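Local coordinates for oxysterol-binding protein homolog 3 (Saccharomyces cerevisiae, PDB 4IC4) that carries lipids in a hydrophobic pocket between membranes without vesicles, in directional, phosphoinositide-coupled transport, helps maintain sterol distribution, and is represented here by its OSBP-related domain, at residues P42-F47 with I59-T64; G53-S58 with Q170-K175. All blocks are in the same frame, centred on the assembly; numbering follows the deposited sequence.

Interaction 1 of 2, residues P42-F47 with I59-T64; sequences PSLLSF and IAMPVT
The backbone of residues 42-47, which leads into helix 44-50, and that of residues 59-64, extended as far as Pro-62 and then turning into a 3-10 segment, run past each other in opposite senses. Their CA atoms lie 6.7 Å apart between Pro-42 and Thr-64 and 7.8 Å apart between Phe-47 and Met-61. No hydrogen bond crosses the gap, so side chains do the joining, and the centrepiece is a Met-aromatic contact within the OSBP-related domain. Met-61 SD stands over one face of the Phe-47 ring, 4.0 Å from its centroid and 27° off the ring normal. It sits toward the root of the ring, 3.6 Å from Phe-47 CG, as the two side chains slide past each other in opposite directions. In both residues CG is anti to the carbonyl carbon; bends at chi2 (-75°) and chi3 (-96°) then fold the methionine, sending its methyl onward to Leu-44. There Met-61 CE meets Leu-44 CD1 at 3.6 Å, the two chains crossing obliquely. Pro-62 takes the far end of the same ring, tip to tip, with its CG 3.8 Å from Phe-47 CZ. The aromatic group is thus engaged from root to tip by two consecutive residues of a segment that, through Ile-59, Ala-60 and Met-61, contributes to the phosphatidylinositol 4-phosphate site. Outside the contact, helix 335-354 hydrogen-bonds the same segment: Lys-342 NZ donates to Met-61 O, and Glu-339 OE2 accepts from Val-63 N. At the other end of the contact the Pro-42 ring lies against Thr-64, its CG 3.9 Å from Thr-64 OG1, while the closest touch there is made by Pro-42 CD, 3.1 Å from the carbonyl oxygen Thr-64 O.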
ATOM      1  N   PRO A  42      10.228  -2.008 -19.127  1.00 19.75           N
ATOM      2  CA  PRO A  42       9.488  -2.005 -20.391  1.00 20.31           C
ATOM      3  C   PRO A  42       8.479  -0.856 -20.381  1.00 20.62           C
ATOM      4  O   PRO A  42       8.258  -0.226 -19.344  1.00 20.72           O
ATOM      5  CB  PRO A  42       8.824  -3.379 -20.408  1.00 22.19           C
ATOM      6  CG  PRO A  42       8.621  -3.675 -18.958  1.00 22.25           C
ATOM      7  CD  PRO A  42       9.915  -3.211 -18.335  1.00 21.11           C
ATOM      8  N   SER A  43       7.884  -0.578 -21.535  1.00 21.84           N
ATOM      9  CA  SER A  43       6.904   0.496 -21.666  1.00 22.35           C
ATOM     10  C   SER A  43       5.480   0.000 -21.449  1.00 23.13           C
ATOM     11  O   SER A  43       5.022  -0.919 -22.128  1.00 23.91           O
ATOM     12  CB  SER A  43       7.007   1.137 -23.051  1.00 23.38           C
ATOM     13  OG  SER A  43       5.913   2.006 -23.285  1.00 25.10           O
ATOM     14  N   LEU A  44       4.777   0.625 -20.509  1.00 22.96           N
ATOM     15  CA  LEU A  44       3.401   0.242 -20.213  1.00 24.22           C
ATOM     16  C   LEU A  44       2.501   0.460 -21.425  1.00 24.64           C
ATOM     17  O   LEU A  44       1.702  -0.407 -21.779  1.00 25.58           O
ATOM     18  CB  LEU A  44       2.870   1.052 -19.025  1.00 24.70           C
ATOM     19  CG  LEU A  44       1.406   0.814 -18.640  1.00 25.17           C
ATOM     20  CD1 LEU A  44       1.177  -0.664 -18.349  1.00 26.85           C
ATOM     21  CD2 LEU A  44       1.056   1.660 -17.425  1.00 25.59           C
ATOM     22  N   LEU A  45       2.640   1.619 -22.061  1.00 25.41           N
ATOM     23  CA  LEU A  45       1.835   1.956 -23.230  1.00 25.68           C
ATOM     24  C   LEU A  45       1.903   0.879 -24.311  1.00 26.05           C
ATOM     25  O   LEU A  45       0.923   0.628 -25.013  1.00 26.13           O
ATOM     26  CB  LEU A  45       2.293   3.295 -23.813  1.00 24.83           C
ATOM     27  CG  LEU A  45       1.465   3.842 -24.979  1.00 25.48           C
ATOM     28  CD1 LEU A  45       0.029   4.058 -24.529  1.00 25.32           C
ATOM     29  CD2 LEU A  45       2.069   5.146 -25.467  1.00 24.46           C
ATOM     30  N   SER A  46       3.064   0.249 -24.448  1.00 25.66           N
ATOM     31  CA  SER A  46       3.243  -0.798 -25.447  1.00 26.20           C
ATOM     32  C   SER A  46       2.225  -1.915 -25.241  1.00 27.71           C
ATOM     33  O   SER A  46       1.692  -2.471 -26.203  1.00 26.71           O
ATOM     34  CB  SER A  46       4.660  -1.370 -25.367  1.00 25.37           C
ATOM     35  OG  SER A  46       4.841  -2.416 -26.304  1.00 23.22           O
ATOM     36  N   PHE A  47       1.953  -2.234 -23.980  1.00 29.09           N
ATOM     37  CA  PHE A  47       1.003  -3.288 -23.650  1.00 32.30           C
ATOM     38  C   PHE A  47      -0.444  -2.821 -23.684  1.00 34.25           C
ATOM     39  O   PHE A  47      -1.354  -3.623 -23.893  1.00 33.94           O
ATOM     40  CB  PHE A  47       1.334  -3.878 -22.277  1.00 32.58           C
ATOM     41  CG  PHE A  47       2.487  -4.833 -22.303  1.00 33.33           C
ATOM     42  CD1 PHE A  47       2.347  -6.091 -22.883  1.00 33.93           C
ATOM     43  CD2 PHE A  47       3.726  -4.468 -21.788  1.00 33.93           C
ATOM     44  CE1 PHE A  47       3.423  -6.969 -22.955  1.00 34.08           C
ATOM     45  CE2 PHE A  47       4.809  -5.339 -21.854  1.00 33.56           C
ATOM     46  CZ  PHE A  47       4.657  -6.592 -22.441  1.00 34.19           C
ATOM     47  N   ILE A  59      -3.805  -8.228 -17.610  1.00 44.69           N
ATOM     48  CA  ILE A  59      -2.923  -8.393 -18.759  1.00 43.10           C
ATOM     49  C   ILE A  59      -1.647  -9.167 -18.432  1.00 41.39           C
ATOM     50  O   ILE A  59      -0.990  -8.907 -17.423  1.00 41.15           O
ATOM     51  CB  ILE A  59      -2.526  -7.018 -19.347  1.00 43.84           C
ATOM     52  CG1 ILE A  59      -3.783  -6.239 -19.741  1.00 44.54           C
ATOM     53  CG2 ILE A  59      -1.615  -7.204 -20.554  1.00 43.74           C
ATOM     54  CD1 ILE A  59      -4.732  -7.004 -20.644  1.00 45.08           C
ATOM     55  N   ALA A  60      -1.302 -10.118 -19.296  1.00 38.91           N
ATOM     56  CA  ALA A  60      -0.097 -10.917 -19.109  1.00 37.01           C
ATOM     57  C   ALA A  60       1.103 -10.010 -19.346  1.00 34.72           C
ATOM     58  O   ALA A  60       1.416  -9.660 -20.484  1.00 35.53           O
ATOM     59  CB  ALA A  60      -0.080 -12.083 -20.089  1.00 37.49           C
ATOM     60  N   MET A  61       1.767  -9.626 -18.262  1.00 31.62           N
ATOM     61  CA  MET A  61       2.920  -8.744 -18.348  1.00 28.41           C
ATOM     62  C   MET A  61       4.209  -9.489 -18.043  1.00 25.13           C
ATOM     63  O   MET A  61       4.233 -10.394 -17.211  1.00 22.71           O
ATOM     64  CB  MET A  61       2.769  -7.593 -17.350  1.00 30.91           C
ATOM     65  CG  MET A  61       1.502  -6.775 -17.514  1.00 34.49           C
ATOM     66  SD  MET A  61       1.572  -5.666 -18.924  1.00 39.03           S
ATOM     67  CE  MET A  61       2.079  -4.147 -18.116  1.00 36.02           C
ATOM     68  N   PRO A  62       5.305  -9.119 -18.719  1.00 22.04           N
ATOM     69  CA  PRO A  62       6.571  -9.800 -18.454  1.00 20.85           C
ATOM     70  C   PRO A  62       6.995  -9.427 -17.040  1.00 19.23           C
ATOM     71  O   PRO A  62       6.619  -8.365 -16.535  1.00 19.15           O
ATOM     72  CB  PRO A  62       7.499  -9.220 -19.519  1.00 22.03           C
ATOM     73  CG  PRO A  62       6.974  -7.833 -19.688  1.00 23.48           C
ATOM     74  CD  PRO A  62       5.479  -8.049 -19.715  1.00 23.60           C
ATOM     75  N   VAL A  63       7.768 -10.291 -16.397  1.00 18.47           N
ATOM     76  CA  VAL A  63       8.211 -10.029 -15.034  1.00 17.70           C
ATOM     77  C   VAL A  63       9.047  -8.748 -14.941  1.00 17.68           C
ATOM     78  O   VAL A  63       9.174  -8.154 -13.871  1.00 16.92           O
ATOM     79  CB  VAL A  63       9.024 -11.223 -14.477  1.00 17.89           C
ATOM     80  CG1 VAL A  63      10.380 -11.304 -15.160  1.00 17.77           C
ATOM     81  CG2 VAL A  63       9.176 -11.092 -12.973  1.00 18.06           C
ATOM     82  N   THR A  64       9.604  -8.313 -16.068  1.00 14.78           N
ATOM     83  CA  THR A  64      10.420  -7.105 -16.089  1.00 15.91           C
ATOM     84  C   THR A  64       9.589  -5.836 -15.899  1.00 14.63           C
ATOM     85  O   THR A  64      10.138  -4.759 -15.650  1.00 15.73           O
ATOM     86  CB  THR A  64      11.212  -7.002 -17.403  1.00 14.60           C
ATOM     87  OG1 THR A  64      10.318  -7.177 -18.508  1.00 15.46           O
ATOM     88  CG2 THR A  64      12.305  -8.062 -17.446  1.00 15.03           C
TER

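Interaction 2 of 2, residues G53-S58 with Q170-K175; sequences GKDLSS and QKFWGK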
ATOM      1  N   GLY A  53      -8.667  -2.568 -23.906  1.00 57.26           N
ATOM      2  CA  GLY A  53      -9.849  -3.037 -23.206  1.00 57.65           C
ATOM      3  C   GLY A  53      -9.523  -3.429 -21.778  1.00 58.19           C
ATOM      4  O   GLY A  53      -9.569  -2.593 -20.875  1.00 58.25           O
ATOM      5  N   LYS A  54      -9.195  -4.701 -21.568  1.00 58.62           N
ATOM      6  CA  LYS A  54      -8.845  -5.183 -20.235  1.00 59.03           C
ATOM      7  C   LYS A  54      -7.561  -4.488 -19.807  1.00 59.12           C
ATOM      8  O   LYS A  54      -6.576  -4.480 -20.549  1.00 59.39           O
ATOM      9  CB  LYS A  54      -8.636  -6.697 -20.245  1.00 59.29           C
ATOM     10  CG  LYS A  54      -9.834  -7.483 -20.751  1.00 59.51           C
ATOM     11  CD  LYS A  54     -10.017  -8.785 -19.984  1.00 59.95           C
ATOM     12  CE  LYS A  54      -8.832  -9.723 -20.151  1.00 60.11           C
ATOM     13  NZ  LYS A  54      -7.577  -9.224 -19.525  1.00 60.24           N
ATOM     14  N   ASP A  55      -7.569  -3.910 -18.609  1.00 59.21           N
ATOM     15  CA  ASP A  55      -6.405  -3.184 -18.115  1.00 59.00           C
ATOM     16  C   ASP A  55      -5.487  -3.869 -17.109  1.00 58.46           C
ATOM     17  O   ASP A  55      -5.921  -4.593 -16.211  1.00 58.28           O
ATOM     18  CB  ASP A  55      -6.834  -1.822 -17.555  1.00 59.66           C
ATOM     19  CG  ASP A  55      -6.660  -0.697 -18.564  1.00 60.28           C
ATOM     20  OD1 ASP A  55      -7.191  -0.814 -19.690  1.00 60.81           O
ATOM     21  OD2 ASP A  55      -5.996   0.309 -18.232  1.00 60.50           O
ATOM     22  N   LEU A  56      -4.200  -3.599 -17.304  1.00 57.66           N
ATOM     23  CA  LEU A  56      -3.094  -4.087 -16.494  1.00 56.55           C
ATOM     24  C   LEU A  56      -3.324  -5.310 -15.609  1.00 55.50           C
ATOM     25  O   LEU A  56      -2.823  -6.395 -15.907  1.00 55.79           O
ATOM     26  CB  LEU A  56      -2.562  -2.923 -15.652  1.00 56.92           C
ATOM     27  CG  LEU A  56      -1.387  -3.086 -14.688  1.00 57.22           C
ATOM     28  CD1 LEU A  56      -0.670  -1.754 -14.595  1.00 57.39           C
ATOM     29  CD2 LEU A  56      -1.859  -3.544 -13.311  1.00 57.31           C
ATOM     30  N   SER A  57      -4.072  -5.137 -14.523  1.00 53.90           N
ATOM     31  CA  SER A  57      -4.324  -6.232 -13.585  1.00 52.36           C
ATOM     32  C   SER A  57      -4.641  -7.595 -14.204  1.00 51.09           C
ATOM     33  O   SER A  57      -4.358  -8.629 -13.596  1.00 50.59           O
ATOM     34  CB  SER A  57      -5.442  -5.852 -12.609  1.00 52.89           C
ATOM     35  OG  SER A  57      -6.709  -5.879 -13.241  1.00 53.93           O
ATOM     36  N   SER A  58      -5.220  -7.609 -15.399  1.00 49.06           N
ATOM     37  CA  SER A  58      -5.549  -8.875 -16.046  1.00 47.61           C
ATOM     38  C   SER A  58      -4.673  -9.172 -17.261  1.00 46.57           C
ATOM     39  O   SER A  58      -4.773 -10.243 -17.859  1.00 46.76           O
ATOM     40  CB  SER A  58      -7.023  -8.886 -16.458  1.00 47.79           C
ATOM     41  OG  SER A  58      -7.334  -7.797 -17.310  1.00 48.26           O
ATOM     42  N   GLN A 170      -8.163   1.189 -12.389  1.00 24.68           N
ATOM     43  CA  GLN A 170      -7.455   2.023 -13.345  1.00 30.10           C
ATOM     44  C   GLN A 170      -8.279   2.239 -14.606  1.00 32.86           C
ATOM     45  O   GLN A 170      -9.014   1.351 -15.044  1.00 33.65           O
ATOM     46  CB  GLN A 170      -6.128   1.362 -13.707  1.00 31.70           C
ATOM     47  CG  GLN A 170      -6.284  -0.098 -14.099  1.00 36.30           C
ATOM     48  CD  GLN A 170      -4.960  -0.808 -14.276  1.00 38.21           C
ATOM     49  OE1 GLN A 170      -4.922  -2.020 -14.486  1.00 40.37           O
ATOM     50  NE2 GLN A 170      -3.866  -0.059 -14.195  1.00 39.93           N
ATOM     51  N   LYS A 171      -8.145   3.426 -15.185  1.00 35.92           N
ATOM     52  CA  LYS A 171      -8.855   3.788 -16.405  1.00 39.15           C
ATOM     53  C   LYS A 171      -8.062   4.870 -17.121  1.00 40.86           C
ATOM     54  O   LYS A 171      -7.810   5.936 -16.557  1.00 40.79           O
ATOM     55  CB  LYS A 171     -10.258   4.310 -16.076  1.00 40.09           C
ATOM     56  CG  LYS A 171     -11.216   3.256 -15.540  1.00 41.90           C
ATOM     57  CD  LYS A 171     -11.502   2.185 -16.583  1.00 43.30           C
ATOM     58  CE  LYS A 171     -12.387   1.083 -16.021  1.00 43.82           C
ATOM     59  NZ  LYS A 171     -13.696   1.606 -15.541  1.00 44.12           N
ATOM     60  N   PHE A 172      -7.656   4.596 -18.356  1.00 43.33           N
ATOM     61  CA  PHE A 172      -6.894   5.575 -19.118  1.00 45.59           C
ATOM     62  C   PHE A 172      -7.826   6.675 -19.613  1.00 45.95           C
ATOM     63  O   PHE A 172      -8.956   6.408 -20.022  1.00 46.22           O
ATOM     64  CB  PHE A 172      -6.165   4.900 -20.289  1.00 47.61           C
ATOM     65  CG  PHE A 172      -7.077   4.286 -21.314  1.00 49.80           C
ATOM     66  CD1 PHE A 172      -7.716   5.077 -22.267  1.00 50.70           C
ATOM     67  CD2 PHE A 172      -7.287   2.911 -21.339  1.00 50.59           C
ATOM     68  CE1 PHE A 172      -8.548   4.506 -23.230  1.00 51.53           C
ATOM     69  CE2 PHE A 172      -8.117   2.330 -22.298  1.00 51.53           C
ATOM     70  CZ  PHE A 172      -8.748   3.130 -23.245  1.00 51.50           C
ATOM     71  N   TRP A 173      -7.348   7.913 -19.557  1.00 46.16           N
ATOM     72  CA  TRP A 173      -8.140   9.059 -19.980  1.00 46.48           C
ATOM     73  C   TRP A 173      -7.748   9.494 -21.390  1.00 46.62           C
ATOM     74  O   TRP A 173      -8.197  10.533 -21.878  1.00 46.77           O
ATOM     75  CB  TRP A 173      -7.937  10.213 -18.993  1.00 46.81           C
ATOM     76  CG  TRP A 173      -9.149  11.079 -18.813  1.00 47.82           C
ATOM     77  CD1 TRP A 173      -9.716  11.904 -19.742  1.00 47.95           C
ATOM     78  CD2 TRP A 173      -9.951  11.196 -17.630  1.00 47.49           C
ATOM     79  NE1 TRP A 173     -10.821  12.526 -19.212  1.00 48.38           N
ATOM     80  CE2 TRP A 173     -10.988  12.109 -17.918  1.00 47.40           C
ATOM     81  CE3 TRP A 173      -9.893  10.616 -16.355  1.00 47.57           C
ATOM     82  CZ2 TRP A 173     -11.964  12.457 -16.976  1.00 47.18           C
ATOM     83  CZ3 TRP A 173     -10.863  10.962 -15.418  1.00 47.47           C
ATOM     84  CH2 TRP A 173     -11.884  11.876 -15.735  1.00 47.00           C
ATOM     85  N   GLY A 174      -6.913   8.690 -22.040  1.00 46.21           N
ATOM     86  CA  GLY A 174      -6.480   9.010 -23.389  1.00 45.48           C
ATOM     87  C   GLY A 174      -4.988   9.257 -23.488  1.00 45.26           C
ATOM     88  O   GLY A 174      -4.342   8.826 -24.442  1.00 45.67           O
ATOM     89  N   LYS A 175      -4.439   9.958 -22.501  1.00 44.33           N
ATOM     90  CA  LYS A 175      -3.013  10.260 -22.481  1.00 43.07           C
ATOM     91  C   LYS A 175      -2.426   9.905 -21.119  1.00 41.43           C
ATOM     92  O   LYS A 175      -1.227   9.650 -20.991  1.00 41.33           O
ATOM     93  CB  LYS A 175      -2.788  11.746 -22.774  1.00 44.08           C
ATOM     94  CG  LYS A 175      -1.328  12.131 -22.953  1.00 45.80           C
ATOM     95  CD  LYS A 175      -1.185  13.612 -23.269  1.00 46.49           C
ATOM     96  CE  LYS A 175       0.266  13.983 -23.542  1.00 47.23           C
ATOM     97  NZ  LYS A 175       1.155  13.679 -22.384  1.00 46.61           N
TER
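Gln-170 OE1 is the best-held polar atom of the junction, yet a single hydrogen bond from the other segment grips it: Ser-57 N donates to it over 3.2 Å at 161°, fairly straight, although the position of the oxygen is somewhat uncertain. Gln-170, on barrel strand 160-172, starts in the crowded first-torsion position (chi1 50°) and then runs extended, which carries its amide across to the loop. There it crosses Leu-56 at about a right angle, with NE2 3.6 Å from Leu-56 CD1. Its CG lies 3.9 Å from Asp-55 CB, and the Asp-55 carboxylate is turned 77° from the amide plane. Asp-55 OD1 approaches the edge of the Phe-172 ring, 4.1 Å from CD2. Asp-55 O in turn accepts from Ser-58 N, bracing the short 3-10 turn that presents Ser-57 N. An alanine at Gln-170 would remove the amide and CG, and would probably cost the loop its hydrogen bond to the strand and the packing against Asp-55 and Leu-56. The direct tie between the two segments therefore rests on one neutral hydrogen bond and on packing, not on charge pairing.

Overall arrangement
The two contacts interleave along the chain: 42-47, 53-58, 59-64, then the distant 170-175. Residues 53-64 therefore form one continuous run, tied by interaction 1 to the start of helix 44-50 and by interaction 2 to barrel strand 160-172. Their centres are about 12 Å apart, and they touch where Ile-59 CD1 packs 3.1 Å from Lys-54 O. The shared run carries Ser-58, Ile-59, Ala-60 and Met-61 of the phosphatidylinositol 4-phosphate site. Lys-118, another residue of that site, lies beside both contacts: its side chain is about 4 Å from that of Met-61 and about 3 Å from that of Leu-56. Together they are consistent with a loop positioned for phosphoinositide binding.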